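Isatin hydrolase (Ralstonia solanacearum, PDB 5NMP) hydrolyses isatin, opening its lactam ring to give isatinate, and carries a manganese(II) ion in its active site. Local coordinates at residues Asn122-Leu127 with Asn166-Gly171; Phe81-His86 with Asp99-Glu104; Gly140-Gly145 with Glu183-Glu188; Pro12-Gly17 with Gly21-Val26. All coordinates share one frame; numbering follows the deposited sequence.

Contact 1: residues Asn122-Leu127 with Asn166-Gly171; sequences NEDWLL and NIREDG
A type I turn running from Asn122 to Trp125 faces the approach to a small beta hairpin at the protein surface, with Glu123 and Asp124 opposite Asn166 and Arg168. The hairpin has a two-residue loop, and Asn166 lies just before its first strand. The first turn carries an Asx turn at its head, with Asp124 N bonded to Asn122 OD1 at 2.9 Å. Across the gap, Asn166 ND2 gives a weak hydrogen bond to Glu123 OE1 (3.4 Å), the carboxylate and amide planes standing 65° apart. Glu123 OE1 also takes part in a long salt bridge to Arg168 NH1 at 3.9 Å, reached at the edge of the guanidinium and near its plane. A bend at chi3 (-98°) turns the arginine toward the two acids; Arg168 NH2 lies 4.0 Å from Asp124 OD1, opposite charges close but not bridged. The stronger polar partners lie outside the pair. Arg157 forms a salt bridge with Glu123 OE2, while His173 accepts from Asn166 ND2 through its carbonyl and hydrogen-bonds Asp124 OD1 through its ring. The cross-contact is thus loose and electrostatic, and the two carboxylates would probably favour the arginine's position more by their field than by any tight bond.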
loop_
_atom_site.group_PDB
_atom_site.type_symbol
_atom_site.label_atom_id
_atom_site.label_comp_id
_atom_site.label_asym_id
_atom_site.label_seq_id
_atom_site.Cartn_x
_atom_site.Cartn_y
_atom_site.Cartn_z
ATOM N N ASN A 122 13.997 -23.547 -19.304
ATOM C CA ASN A 122 14.452 -24.197 -18.080
ATOM C C ASN A 122 13.796 -23.582 -16.849
ATOM O O ASN A 122 14.102 -22.455 -16.466
ATOM C CB ASN A 122 15.973 -24.117 -17.956
ATOM C CG ASN A 122 16.497 -24.816 -16.713
ATOM O OD1 ASN A 122 15.786 -25.593 -16.074
ATOM N ND2 ASN A 122 17.752 -24.547 -16.370
ATOM N N GLU A 123 12.903 -24.337 -16.224
ATOM C CA GLU A 123 12.176 -23.854 -15.062
ATOM C C GLU A 123 13.060 -23.801 -13.814
ATOM O O GLU A 123 12.673 -23.231 -12.793
ATOM C CB GLU A 123 10.947 -24.732 -14.820
ATOM C CG GLU A 123 9.928 -24.656 -15.952
ATOM C CD GLU A 123 8.889 -25.758 -15.896
ATOM O OE1 GLU A 123 9.235 -26.898 -15.512
ATOM O OE2 GLU A 123 7.721 -25.482 -16.240
ATOM N N ASP A 124 14.252 -24.382 -13.904
ATOM C CA ASP A 124 15.193 -24.368 -12.785
ATOM C C ASP A 124 16.382 -23.460 -13.062
ATOM O O ASP A 124 17.412 -23.548 -12.390
ATOM C CB ASP A 124 15.680 -25.781 -12.477
ATOM C CG ASP A 124 14.629 -26.616 -11.787
ATOM O OD1 ASP A 124 14.332 -27.727 -12.273
ATOM O OD2 ASP A 124 14.101 -26.159 -10.751
ATOM N N TRP A 125 16.225 -22.589 -14.055
ATOM C CA TRP A 125 17.294 -21.698 -14.494
ATOM C C TRP A 125 17.804 -20.814 -13.358
ATOM O O TRP A 125 17.025 -20.290 -12.563
ATOM C CB TRP A 125 16.805 -20.836 -15.657
ATOM C CG TRP A 125 17.881 -20.055 -16.342
ATOM C CD1 TRP A 125 18.691 -20.486 -17.351
ATOM C CD2 TRP A 125 18.252 -18.697 -16.081
ATOM N NE1 TRP A 125 19.549 -19.482 -17.729
ATOM C CE2 TRP A 125 19.300 -18.373 -16.964
ATOM C CE3 TRP A 125 17.801 -17.725 -15.182
ATOM C CZ2 TRP A 125 19.906 -17.119 -16.977
ATOM C CZ3 TRP A 125 18.404 -16.480 -15.196
ATOM C CH2 TRP A 125 19.445 -16.188 -16.087
ATOM N N LEU A 126 19.121 -20.655 -13.291
ATOM C CA LEU A 126 19.744 -19.906 -12.211
ATOM C C LEU A 126 20.378 -18.610 -12.699
ATOM O O LEU A 126 21.177 -18.609 -13.637
ATOM C CB LEU A 126 20.794 -20.768 -11.509
ATOM C CG LEU A 126 20.277 -22.066 -10.891
ATOM C CD1 LEU A 126 21.410 -22.862 -10.269
ATOM C CD2 LEU A 126 19.196 -21.767 -9.863
ATOM N N LEU A 127 20.009 -17.510 -12.049
ATOM C CA LEU A 127 20.618 -16.210 -12.301
ATOM C C LEU A 127 22.038 -16.189 -11.748
ATOM O O LEU A 127 22.250 -16.373 -10.548
ATOM C CB LEU A 127 19.781 -15.097 -11.668
ATOM C CG LEU A 127 20.266 -13.657 -11.840
ATOM C CD1 LEU A 127 20.310 -13.286 -13.307
ATOM C CD2 LEU A 127 19.367 -12.705 -11.077
ATOM N N ASN A 166 4.385 -25.122 -9.358
ATOM C CA ASN A 166 5.233 -26.067 -10.088
ATOM C C ASN A 166 5.986 -27.032 -9.184
ATOM O O ASN A 166 7.214 -27.013 -9.120
ATOM C CB ASN A 166 6.230 -25.323 -10.971
ATOM C CG ASN A 166 6.814 -26.209 -12.053
ATOM O OD1 ASN A 166 6.145 -27.112 -12.553
ATOM N ND2 ASN A 166 8.068 -25.965 -12.413
ATOM N N ILE A 167 5.238 -27.892 -8.507
ATOM C CA ILE A 167 5.798 -28.775 -7.500
ATOM C C ILE A 167 5.826 -30.234 -7.947
ATOM O O ILE A 167 4.830 -30.767 -8.443
ATOM C CB ILE A 167 5.013 -28.640 -6.181
ATOM C CG1 ILE A 167 5.434 -27.348 -5.475
ATOM C CG2 ILE A 167 5.225 -29.849 -5.281
ATOM C CD1 ILE A 167 4.750 -27.108 -4.161
ATOM N N ARG A 168 6.987 -30.861 -7.785
ATOM C CA ARG A 168 7.153 -32.283 -8.057
ATOM C C ARG A 168 7.487 -33.013 -6.755
ATOM O O ARG A 168 7.342 -32.445 -5.672
ATOM C CB ARG A 168 8.232 -32.502 -9.117
ATOM C CG ARG A 168 7.960 -31.735 -10.407
ATOM C CD ARG A 168 8.612 -32.388 -11.615
ATOM N NE ARG A 168 9.887 -31.770 -11.970
ATOM C CZ ARG A 168 10.003 -30.670 -12.708
ATOM N NH1 ARG A 168 8.917 -30.056 -13.163
ATOM N NH2 ARG A 168 11.204 -30.180 -12.988
ATOM N N GLU A 169 7.931 -34.263 -6.848
ATOM C CA GLU A 169 8.145 -35.068 -5.645
ATOM C C GLU A 169 9.327 -34.567 -4.810
ATOM O O GLU A 169 9.448 -34.896 -3.627
ATOM C CB GLU A 169 8.340 -36.544 -6.019
ATOM C CG GLU A 169 9.745 -37.097 -5.808
ATOM C CD GLU A 169 10.732 -36.615 -6.855
ATOM O OE1 GLU A 169 10.296 -35.974 -7.838
ATOM O OE2 GLU A 169 11.945 -36.878 -6.690
ATOM N N ASP A 170 10.191 -33.764 -5.422
ATOM C CA ASP A 170 11.356 -33.239 -4.722
ATOM C C ASP A 170 11.272 -31.722 -4.551
ATOM O O ASP A 170 12.287 -31.027 -4.581
ATOM C CB ASP A 170 12.644 -33.619 -5.458
ATOM C CG ASP A 170 12.688 -33.088 -6.882
ATOM O OD1 ASP A 170 11.611 -32.841 -7.469
ATOM O OD2 ASP A 170 13.807 -32.922 -7.416
ATOM N N GLY A 171 10.057 -31.217 -4.369
ATOM C CA GLY A 171 9.856 -29.806 -4.101
ATOM C C GLY A 171 9.482 -28.981 -5.317
ATOM O O GLY A 171 9.148 -29.518 -6.372
#

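Contact 2: residues Phe81-His86 with Asp99-Glu104; sequences FDAPAH and DTIAPE. With MN (manganese (II) ion), chain K.
A buried apolar contact, in which Ile101 packs against Phe81, Ala83 and Pro84, backs the metal-binding strand 80-82 of the central mixed sheet. Residues 76-86 spell the HxGTHxDxPxH signature of the cyclase family, so the loop carrying Ile101 closes over the rear of the motif that holds the manganese. A single methyl does the touching. Ile101 CD1 comes to 3.8 Å from Phe81 CE2, at the edge of the ring and near its plane, and to 4.0 Å from Ala83 CB. The isoleucine reaches this spot because its outer chain is stretched, with chi2 at 171°, while Phe81 swings its ring to meet it, CG lying opposite the backbone N (chi1 176°). Tyr225, on the adjacent strand 225-228, touches Phe81, Pro84 and Ile101 and adds to the apolar surroundings. Past the strand, His86 N bonds back to Ala83 O at 2.9 Å in a short 3-10 turn, and the His86 ring meets that of His76. Alternation along the end of the strand and the residue that follows separates two chemistries: Phe81 and Ala83 point toward Ile101, whereas Asp82 turns its CB away from it, and Asp82 OD1 binds manganese at 2.2 Å, together with His76 and His80.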
loop_
_atom_site.group_PDB
_atom_site.type_symbol
_atom_site.label_atom_id
_atom_site.label_comp_id
_atom_site.label_asym_id
_atom_site.label_seq_id
_atom_site.Cartn_x
_atom_site.Cartn_y
_atom_site.Cartn_z
ATOM N N PHE A 81 5.359 -8.264 0.439
ATOM C CA PHE A 81 6.632 -7.665 0.817
ATOM C C PHE A 81 7.275 -8.498 1.922
ATOM O O PHE A 81 6.603 -8.878 2.878
ATOM C CB PHE A 81 6.387 -6.218 1.274
ATOM C CG PHE A 81 7.609 -5.500 1.793
ATOM C CD1 PHE A 81 8.334 -4.655 0.968
ATOM C CD2 PHE A 81 7.998 -5.626 3.118
ATOM C CE1 PHE A 81 9.443 -3.977 1.443
ATOM C CE2 PHE A 81 9.108 -4.951 3.599
ATOM C CZ PHE A 81 9.830 -4.126 2.760
ATOM N N ASP A 82 8.567 -8.792 1.792
ATOM C CA ASP A 82 9.288 -9.535 2.828
ATOM C C ASP A 82 10.159 -8.603 3.668
ATOM O O ASP A 82 11.091 -7.986 3.155
ATOM C CB ASP A 82 10.163 -10.634 2.211
ATOM C CG ASP A 82 9.350 -11.782 1.626
ATOM O OD1 ASP A 82 8.339 -12.192 2.237
ATOM O OD2 ASP A 82 9.731 -12.285 0.548
ATOM N N ALA A 83 9.854 -8.506 4.959
ATOM C CA ALA A 83 10.667 -7.721 5.887
ATOM C C ALA A 83 11.787 -8.589 6.470
ATOM O O ALA A 83 11.655 -9.810 6.526
ATOM C CB ALA A 83 9.792 -7.137 6.998
ATOM N N PRO A 84 12.898 -7.967 6.899
ATOM C CA PRO A 84 14.039 -8.741 7.411
ATOM C C PRO A 84 13.705 -9.653 8.597
ATOM O O PRO A 84 14.357 -10.678 8.780
ATOM C CB PRO A 84 15.032 -7.655 7.835
ATOM C CG PRO A 84 14.705 -6.498 6.957
ATOM C CD PRO A 84 13.210 -6.529 6.804
ATOM N N ALA A 85 12.701 -9.288 9.384
ATOM C CA ALA A 85 12.314 -10.080 10.548
ATOM C C ALA A 85 11.761 -11.444 10.145
ATOM O O ALA A 85 11.678 -12.356 10.967
ATOM C CB ALA A 85 11.291 -9.325 11.381
ATOM N N HIS A 86 11.382 -11.570 8.877
ATOM C CA HIS A 86 10.802 -12.801 8.353
ATOM C C HIS A 86 11.768 -13.976 8.470
ATOM O O HIS A 86 11.345 -15.125 8.598
ATOM C CB HIS A 86 10.384 -12.597 6.895
ATOM C CG HIS A 86 9.858 -13.830 6.229
ATOM N ND1 HIS A 86 8.932 -14.661 6.822
ATOM C CD2 HIS A 86 10.117 -14.363 5.011
ATOM C CE1 HIS A 86 8.649 -15.658 6.001
ATOM N NE2 HIS A 86 9.355 -15.501 4.896
ATOM N N ASP A 99 6.081 -2.486 10.451
ATOM C CA ASP A 99 5.600 -1.342 11.212
ATOM C C ASP A 99 6.745 -0.478 11.749
ATOM O O ASP A 99 6.511 0.628 12.236
ATOM C CB ASP A 99 4.715 -1.808 12.371
ATOM C CG ASP A 99 5.450 -2.719 13.339
ATOM O OD1 ASP A 99 6.308 -3.501 12.880
ATOM O OD2 ASP A 99 5.174 -2.655 14.558
ATOM N N THR A 100 7.979 -0.973 11.659
ATOM C CA THR A 100 9.120 -0.241 12.208
ATOM C C THR A 100 10.195 0.110 11.178
ATOM O O THR A 100 11.084 0.911 11.468
ATOM C CB THR A 100 9.792 -1.028 13.357
ATOM O OG1 THR A 100 10.328 -2.257 12.855
ATOM C CG2 THR A 100 8.791 -1.321 14.466
ATOM N N ILE A 101 10.126 -0.483 9.988
ATOM C CA ILE A 101 11.045 -0.121 8.909
ATOM C C ILE A 101 10.898 1.358 8.579
ATOM O O ILE A 101 9.779 1.859 8.461
ATOM C CB ILE A 101 10.793 -0.947 7.625
ATOM C CG1 ILE A 101 11.104 -2.420 7.851
ATOM C CG2 ILE A 101 11.632 -0.430 6.466
ATOM C CD1 ILE A 101 10.675 -3.297 6.698
ATOM N N ALA A 102 12.022 2.058 8.445
ATOM C CA ALA A 102 12.007 3.472 8.077
ATOM C C ALA A 102 11.245 3.697 6.773
ATOM O O ALA A 102 11.582 3.102 5.748
ATOM C CB ALA A 102 13.425 4.004 7.958
ATOM N N PRO A 103 10.216 4.560 6.816
ATOM C CA PRO A 103 9.309 4.866 5.701
ATOM C C PRO A 103 10.028 5.229 4.399
ATOM O O PRO A 103 9.473 5.025 3.318
ATOM C CB PRO A 103 8.512 6.060 6.228
ATOM C CG PRO A 103 8.505 5.873 7.699
ATOM C CD PRO A 103 9.852 5.305 8.033
ATOM N N GLU A 104 11.245 5.751 4.512
ATOM C CA GLU A 104 12.057 6.108 3.352
ATOM C C GLU A 104 12.320 4.913 2.437
ATOM O O GLU A 104 12.516 5.081 1.235
ATOM C CB GLU A 104 13.391 6.717 3.799
ATOM C CG GLU A 104 13.281 8.097 4.441
ATOM C CD GLU A 104 12.785 8.059 5.881
ATOM O OE1 GLU A 104 12.926 7.005 6.536
ATOM O OE2 GLU A 104 12.254 9.087 6.356
HETATM MN MN MN K . 7.199 -13.891 1.550
#

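Contact 3: residues Gly140-Gly145 with Glu183-Glu188; sequences GRIPAG and EWLIGE
Apolar contact between Ile142, in the loop after helix 129-139, and Trp184 and Leu185, on helix 179-187, makes up the inner part of this interface. Ile142 offers its end methyl to both neighbours: CD1 lies 4.2 Å from Trp184 CZ3 and equally 4.2 Å from Leu185 CD2. It meets the indole at the rim of the six-membered ring, near the ring plane, and not over a face. Trp184 sets CG opposite its backbone N (chi1 -174°), which puts CZ3 beside the loop.

The one polar approach, between Arg141 and Glu188, is at the exposed side and is not a bond. Arg141 is fully extended from CG to NE, so that Arg141 NH2 comes to 3.8 Å from Glu188 O, oblique to the guanidinium plane. The carboxylate lies farther off, with Glu188 OE1 5.8 Å from Arg141 NH2. The loop's own polar backbone is served from other quarters, Glu136 accepting from Ile142 N and Arg239 donating to Arg141 O.

Trp184 also packs on Leu132 and Glu136, and Ile142 on Trp135 and on Val111 of strand 107-114, so the contact ties helices 129-139 and 179-187 together beside the central sheet.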
loop_
_atom_site.group_PDB
_atom_site.type_symbol
_atom_site.label_atom_id
_atom_site.label_comp_id
_atom_site.label_asym_id
_atom_site.label_seq_id
_atom_site.Cartn_x
_atom_site.Cartn_y
_atom_site.Cartn_z
ATOM N N GLY A 140 24.422 -0.674 -18.206
ATOM C CA GLY A 140 25.121 0.131 -17.220
ATOM C C GLY A 140 25.111 -0.469 -15.828
ATOM O O GLY A 140 24.410 -1.444 -15.560
ATOM N N ARG A 141 25.894 0.128 -14.939
ATOM C CA ARG A 141 26.052 -0.364 -13.576
ATOM C C ARG A 141 24.742 -0.323 -12.791
ATOM O O ARG A 141 24.020 0.671 -12.823
ATOM C CB ARG A 141 27.121 0.459 -12.856
ATOM C CG ARG A 141 27.496 -0.044 -11.477
ATOM C CD ARG A 141 28.491 0.900 -10.823
ATOM N NE ARG A 141 29.022 0.370 -9.571
ATOM C CZ ARG A 141 30.173 -0.285 -9.468
ATOM N NH1 ARG A 141 30.921 -0.492 -10.544
ATOM N NH2 ARG A 141 30.579 -0.733 -8.286
ATOM N N ILE A 142 24.439 -1.416 -12.098
ATOM C CA ILE A 142 23.296 -1.471 -11.194
ATOM C C ILE A 142 23.519 -0.525 -10.014
ATOM O O ILE A 142 24.469 -0.698 -9.250
ATOM C CB ILE A 142 23.065 -2.898 -10.669
ATOM C CG1 ILE A 142 22.832 -3.866 -11.832
ATOM C CG2 ILE A 142 21.903 -2.930 -9.694
ATOM C CD1 ILE A 142 22.757 -5.314 -11.410
ATOM N N PRO A 143 22.645 0.482 -9.864
ATOM C CA PRO A 143 22.841 1.533 -8.855
ATOM C C PRO A 143 22.583 1.063 -7.424
ATOM O O PRO A 143 21.709 0.229 -7.185
ATOM C CB PRO A 143 21.828 2.604 -9.269
ATOM C CG PRO A 143 20.753 1.849 -9.953
ATOM C CD PRO A 143 21.423 0.700 -10.658
ATOM N N ALA A 144 23.349 1.601 -6.481
ATOM C CA ALA A 144 23.187 1.250 -5.077
ATOM C C ALA A 144 21.879 1.810 -4.536
ATOM O O ALA A 144 21.532 2.960 -4.804
ATOM C CB ALA A 144 24.364 1.758 -4.261
ATOM N N GLY A 145 21.156 0.990 -3.781
ATOM C CA GLY A 145 19.892 1.401 -3.197
ATOM C C GLY A 145 18.707 1.153 -4.111
ATOM O O GLY A 145 17.621 1.689 -3.892
ATOM N N GLU A 183 25.348 -12.793 -3.123
ATOM C CA GLU A 183 26.499 -12.171 -2.469
ATOM C C GLU A 183 27.019 -10.966 -3.255
ATOM O O GLU A 183 27.372 -9.942 -2.672
ATOM C CB GLU A 183 27.623 -13.193 -2.274
ATOM C CG GLU A 183 27.330 -14.244 -1.216
ATOM C CD GLU A 183 28.380 -15.342 -1.162
ATOM O OE1 GLU A 183 29.192 -15.450 -2.107
ATOM O OE2 GLU A 183 28.387 -16.099 -0.168
ATOM N N TRP A 184 27.056 -11.094 -4.578
ATOM C CA TRP A 184 27.534 -10.025 -5.451
ATOM C C TRP A 184 26.602 -8.814 -5.416
ATOM O O TRP A 184 27.056 -7.676 -5.295
ATOM C CB TRP A 184 27.680 -10.544 -6.885
ATOM C CG TRP A 184 28.300 -9.574 -7.842
ATOM C CD1 TRP A 184 29.628 -9.306 -7.990
ATOM C CD2 TRP A 184 27.618 -8.760 -8.804
ATOM N NE1 TRP A 184 29.818 -8.369 -8.976
ATOM C CE2 TRP A 184 28.600 -8.016 -9.493
ATOM C CE3 TRP A 184 26.274 -8.582 -9.146
ATOM C CZ2 TRP A 184 28.280 -7.110 -10.501
ATOM C CZ3 TRP A 184 25.959 -7.683 -10.150
ATOM C CH2 TRP A 184 26.958 -6.957 -10.815
ATOM N N LEU A 185 25.300 -9.067 -5.516
ATOM C CA LEU A 185 24.303 -8.001 -5.475
ATOM C C LEU A 185 24.364 -7.204 -4.174
ATOM O O LEU A 185 24.215 -5.982 -4.178
ATOM C CB LEU A 185 22.895 -8.575 -5.662
ATOM C CG LEU A 185 22.519 -8.992 -7.083
ATOM C CD1 LEU A 185 21.091 -9.501 -7.128
ATOM C CD2 LEU A 185 22.703 -7.828 -8.047
ATOM N N ILE A 186 24.583 -7.897 -3.063
ATOM C CA ILE A 186 24.645 -7.237 -1.767
ATOM C C ILE A 186 25.987 -6.543 -1.553
ATOM O O ILE A 186 26.038 -5.354 -1.241
ATOM C CB ILE A 186 24.405 -8.231 -0.619
ATOM C CG1 ILE A 186 22.992 -8.806 -0.706
ATOM C CG2 ILE A 186 24.614 -7.556 0.726
ATOM C CD1 ILE A 186 22.717 -9.910 0.300
ATOM N N GLY A 187 27.071 -7.292 -1.735
ATOM C CA GLY A 187 28.405 -6.814 -1.415
ATOM C C GLY A 187 29.066 -5.895 -2.426
ATOM O O GLY A 187 29.808 -4.990 -2.050
ATOM N N GLU A 188 28.810 -6.119 -3.709
ATOM C CA GLU A 188 29.471 -5.337 -4.751
ATOM C C GLU A 188 28.577 -4.253 -5.354
ATOM O O GLU A 188 29.068 -3.354 -6.035
ATOM C CB GLU A 188 29.982 -6.262 -5.858
ATOM C CG GLU A 188 31.140 -7.146 -5.435
ATOM C CD GLU A 188 32.375 -6.347 -5.064
ATOM O OE1 GLU A 188 32.805 -5.501 -5.878
ATOM O OE2 GLU A 188 32.915 -6.561 -3.957
#

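Contact 4: residues Pro12-Gly17 with Gly21-Val26; sequences PALAAG and GNIRVV
Gly17 O receives three backbone N-H groups, those of Gly21, Asn22 and Ile23, where helix 11-20 gives way to strand 24-27. The bond from Gly21 N to Gly17 O, at 3.0 Å, is not weak, whereas the other two are; its donor is tilted from the carbonyl plane. Asn22 N also lies 3.0 Å from Gly17 O, but this bond is bent (122°). Ile23 N is better aimed, at 166°, yet it stands 3.4 Å from Gly17 O. One oxygen therefore serves successive amides just as the chain leaves its helical path. Farther back, the ordinary helical pattern satisfies Gly17 N, which bonds to Ala13 O at 3.0 Å. At the polar end of Asn22, OD1 takes a hydrogen bond from Arg20 NE, while CB approaches Gly17 O.

Beside these bonds is an apolar contact. Leu14 CD1 meets Ile23 CD1 at 3.8 Å, the two side chains crossing at about a right angle. Although the CB of Leu14 points away from Ile23, CG lies opposite the backbone N (chi1 170°), and this brings CD1 round to the isoleucine. Ile23 also runs past Gly17, which has no side chain to intervene, and packs on Leu18 and on Leu263 of the neighbouring strand. Phe242 of the second subunit also packs on Leu14 and Ala15.

Gly21, with positive phi, occupies the C' position after helix 11-20, a common glycine helix ending, and the weak Asn22-to-Gly17 bond recalls the six-to-one bond of a Schellman motif.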
loop_
_atom_site.group_PDB
_atom_site.type_symbol
_atom_site.label_atom_id
_atom_site.label_comp_id
_atom_site.label_asym_id
_atom_site.label_seq_id
_atom_site.Cartn_x
_atom_site.Cartn_y
_atom_site.Cartn_z
ATOM N N PRO A 12 6.032 19.669 -6.975
ATOM C CA PRO A 12 5.104 20.298 -7.923
ATOM C C PRO A 12 5.309 19.813 -9.361
ATOM O O PRO A 12 4.333 19.599 -10.081
ATOM C CB PRO A 12 5.434 21.788 -7.800
ATOM C CG PRO A 12 5.956 21.935 -6.424
ATOM C CD PRO A 12 6.734 20.675 -6.158
ATOM N N ALA A 13 6.563 19.639 -9.765
ATOM C CA ALA A 13 6.871 19.160 -11.107
ATOM C C ALA A 13 6.403 17.720 -11.290
ATOM O O ALA A 13 5.938 17.339 -12.366
ATOM C CB ALA A 13 8.362 19.274 -11.382
ATOM N N LEU A 14 6.526 16.930 -10.226
ATOM C CA LEU A 14 6.114 15.530 -10.240
ATOM C C LEU A 14 4.611 15.390 -10.446
ATOM O O LEU A 14 4.159 14.607 -11.283
ATOM C CB LEU A 14 6.525 14.844 -8.935
ATOM C CG LEU A 14 5.977 13.437 -8.683
ATOM C CD1 LEU A 14 6.502 12.453 -9.714
ATOM C CD2 LEU A 14 6.317 12.978 -7.274
ATOM N N ALA A 15 3.845 16.158 -9.676
ATOM C CA ALA A 15 2.389 16.127 -9.748
ATOM C C ALA A 15 1.884 16.532 -11.130
ATOM O O ALA A 15 0.929 15.953 -11.649
ATOM C CB ALA A 15 1.796 17.033 -8.681
ATOM N N ALA A 16 2.531 17.530 -11.723
ATOM C CA ALA A 16 2.135 18.019 -13.038
ATOM C C ALA A 16 2.484 17.002 -14.118
ATOM O O ALA A 16 1.739 16.834 -15.085
ATOM C CB ALA A 16 2.794 19.356 -13.330
ATOM N N GLY A 17 3.619 16.329 -13.945
ATOM C CA GLY A 17 4.054 15.307 -14.879
ATOM C C GLY A 17 3.087 14.140 -14.947
ATOM O O GLY A 17 2.725 13.683 -16.033
ATOM N N GLY A 21 0.738 13.185 -18.165
ATOM C CA GLY A 21 0.964 11.894 -18.787
ATOM C C GLY A 21 2.423 11.669 -19.139
ATOM O O GLY A 21 2.767 10.661 -19.757
ATOM N N ASN A 22 3.281 12.611 -18.754
ATOM C CA ASN A 22 4.723 12.454 -18.934
ATOM C C ASN A 22 5.246 11.279 -18.124
ATOM O O ASN A 22 6.149 10.560 -18.553
ATOM C CB ASN A 22 5.468 13.724 -18.531
ATOM C CG ASN A 22 5.138 14.894 -19.419
ATOM O OD1 ASN A 22 4.987 16.022 -18.948
ATOM N ND2 ASN A 22 5.016 14.635 -20.717
ATOM N N ILE A 23 4.668 11.100 -16.943
ATOM C CA ILE A 23 5.018 9.996 -16.067
ATOM C C ILE A 23 3.836 9.042 -15.955
ATOM O O ILE A 23 2.740 9.443 -15.556
ATOM C CB ILE A 23 5.421 10.495 -14.674
ATOM C CG1 ILE A 23 6.397 11.669 -14.793
ATOM C CG2 ILE A 23 6.017 9.366 -13.855
ATOM C CD1 ILE A 23 6.714 12.341 -13.472
ATOM N N ARG A 24 4.059 7.783 -16.320
ATOM C CA ARG A 24 2.999 6.782 -16.299
ATOM C C ARG A 24 3.032 5.972 -15.011
ATOM O O ARG A 24 4.067 5.879 -14.354
ATOM C CB ARG A 24 3.117 5.849 -17.504
ATOM C CG ARG A 24 3.049 6.548 -18.853
ATOM C CD ARG A 24 3.037 5.544 -20.008
ATOM N NE ARG A 24 4.263 4.749 -20.088
ATOM C CZ ARG A 24 4.374 3.488 -19.674
ATOM N NH1 ARG A 24 3.329 2.863 -19.147
ATOM N NH2 ARG A 24 5.530 2.848 -19.789
ATOM N N VAL A 25 1.893 5.387 -14.655
ATOM C CA VAL A 25 1.809 4.526 -13.483
ATOM C C VAL A 25 1.501 3.093 -13.899
ATOM O O VAL A 25 0.451 2.821 -14.481
ATOM C CB VAL A 25 0.727 5.009 -12.492
ATOM C CG1 VAL A 25 0.672 4.091 -11.279
ATOM C CG2 VAL A 25 0.995 6.442 -12.064
ATOM N N VAL A 26 2.419 2.179 -13.598
ATOM C CA VAL A 26 2.238 0.774 -13.942
ATOM C C VAL A 26 1.924 -0.058 -12.700
ATOM O O VAL A 26 2.631 0.017 -11.696
ATOM C CB VAL A 26 3.484 0.203 -14.642
ATOM C CG1 VAL A 26 3.227 -1.218 -15.116
ATOM C CG2 VAL A 26 3.880 1.086 -15.812
#

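In the fold
Taken together, the contacts illustrate how chemistry follows position. Contact 2 is wholly buried and apolar, and it alone includes a manganese ligand; contact 1, at the surface, relies on long charged and weak polar links. Contact 3 lies between these extremes, with an apolar interior and a polar fringe. Contact 4 is largely buried, with exposed Gly21 and Asn22 at its edge, but differs in being local in sequence and built mainly of backbone bonds. Contacts 2 and 4 reach the same mixed sheet and both touch the second subunit, Pro103 of one chain packing on Val25 of the other. Contacts 1 and 3 interleave along the chain, flanking helix 129-139, yet do not touch.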